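PDB 3N2S: NADPH-dependent nitro/flavin reductase from Bacillus subtilis, which uses NADPH to reduce FMN, nitroaromatic compounds, quinones and azo dyes, and also has NADH oxidase activity. Local coordinates for the interface of chains A and B. Coordinates in Å, arbitrary orientation; residue numbers count along the deposited sequence, not the author numbering. Chains: chain A/B, NADPH-dependent nitro/flavin reductase.

The interface of chains A and B. Residues chain A 89-90, 93; chain B 198, 221-222, 225-226.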
# COMPACT_ATOMS: atom_id res chain seq x y z
N LEU A 89 5.74 20.23 11.48
CA LEU A 89 6.10 21.12 10.36
C LEU A 89 5.25 22.41 10.51
O LEU A 89 5.79 23.51 10.47
CB LEU A 89 5.76 20.33 9.05
CG LEU A 89 5.65 20.99 7.71
CD1 LEU A 89 5.78 19.93 6.65
CD2 LEU A 89 4.29 21.65 7.52
N ALA A 90 3.94 22.25 10.76
CA ALA A 90 3.00 23.35 10.92
C ALA A 90 3.27 24.15 12.20
O ALA A 90 3.23 25.39 12.16
CB ALA A 90 1.57 22.84 10.90
N LYS A 93 5.80 26.83 11.94
CA LYS A 93 5.27 28.01 11.25
C LYS A 93 4.17 28.69 12.07
O LYS A 93 3.47 29.56 11.57
CB LYS A 93 4.77 27.62 9.84
CG LYS A 93 5.81 26.92 8.95
CD LYS A 93 6.93 27.85 8.48
CE LYS A 93 8.04 27.11 7.77
NZ LYS A 93 8.93 26.38 8.72
N MSE B 198 14.15 19.53 8.21
CA MSE B 198 13.07 20.25 7.52
C MSE B 198 13.58 21.53 6.83
O MSE B 198 13.11 21.83 5.74
CB MSE B 198 11.88 20.51 8.45
CG MSE B 198 11.21 19.21 8.93
SE MSE B 198 10.60 18.00 7.46
CE MSE B 198 9.79 19.41 6.35
N TRP B 221 8.62 23.00 0.86
CA TRP B 221 7.78 21.83 1.08
C TRP B 221 6.78 22.09 2.21
O TRP B 221 5.60 21.78 2.04
CB TRP B 221 8.62 20.59 1.32
CG TRP B 221 7.81 19.33 1.29
CD1 TRP B 221 7.32 18.69 0.19
CD2 TRP B 221 7.45 18.52 2.42
NE1 TRP B 221 6.67 17.53 0.56
CE2 TRP B 221 6.77 17.39 1.92
CE3 TRP B 221 7.70 18.61 3.79
CZ2 TRP B 221 6.29 16.38 2.77
CZ3 TRP B 221 7.24 17.61 4.63
CH2 TRP B 221 6.55 16.50 4.12
N SER B 222 7.20 22.83 3.26
CA SER B 222 6.36 23.27 4.39
C SER B 222 5.18 24.12 3.91
O SER B 222 4.07 23.94 4.42
CB SER B 222 7.17 24.12 5.38
OG SER B 222 8.19 23.37 6.02
N ILE B 225 2.77 21.72 1.97
CA ILE B 225 2.00 20.85 2.88
C ILE B 225 0.95 21.69 3.63
O ILE B 225 -0.20 21.26 3.75
CB ILE B 225 2.92 20.06 3.87
CG1 ILE B 225 3.87 19.08 3.14
CG2 ILE B 225 2.14 19.37 5.02
CD1 ILE B 225 3.23 18.09 2.07
N LEU B 226 1.36 22.88 4.15
CA LEU B 226 0.41 23.74 4.85
C LEU B 226 -0.79 24.10 3.98
O LEU B 226 -1.92 23.98 4.44
CB LEU B 226 1.06 25.00 5.47
CG LEU B 226 1.32 24.94 6.98
CD1 LEU B 226 2.12 26.16 7.45
CD2 LEU B 226 0.01 24.88 7.80
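A:Leu89, on helix 84-92, pushes its isobutyl group against a largely apolar surface of the partner subunit, formed by helices 221-229 and 191-213 of chain B, in the homodimer of this flavin-dependent nitroreductase of the frp family. From CB the chain runs to CG, anti to the backbone N (chi1 164°), which points the fork away from its own helix and over B:Ser222; there CG of A:Leu89 lies 3.9 Å from the hydroxyl OG of B:Ser222. Of the two methyls, CD1 goes deepest. A:Leu89 CD1 comes in at the CZ3/CE3 rim of the B:Trp221 benzo ring, above the plane but outside the ring, 3.4 Å from B:Trp221 CZ3, the two side chains crossing at about a right angle. A:Leu89 CD1 also touches CB of B:Ile225 at 4.0 Å, and the CE methyl of selenomethionine B:Met198 at 4.1 Å. The second methyl, CD2 of A:Leu89, rests 4.0 Å from CG2 of B:Ile225 and beside the backbone O of B:Ser222. On the same face, B:Ile225 CG1 lies over the centre of the B:Trp221 ring, 3.5 Å above its plane, which probably helps to fix the ring's tilt. An alanine at A:Leu89 would probably leave B:Trp221 and B:Met198 without their partner from chain A and open a gap between the helices. Alongside, the forked tip of B:Leu226 reaches back to chain A: CD2 meets CB of A:Ala90 at 4.0 Å, and CD1 lies against the first carbons of the poorly ordered A:Lys93.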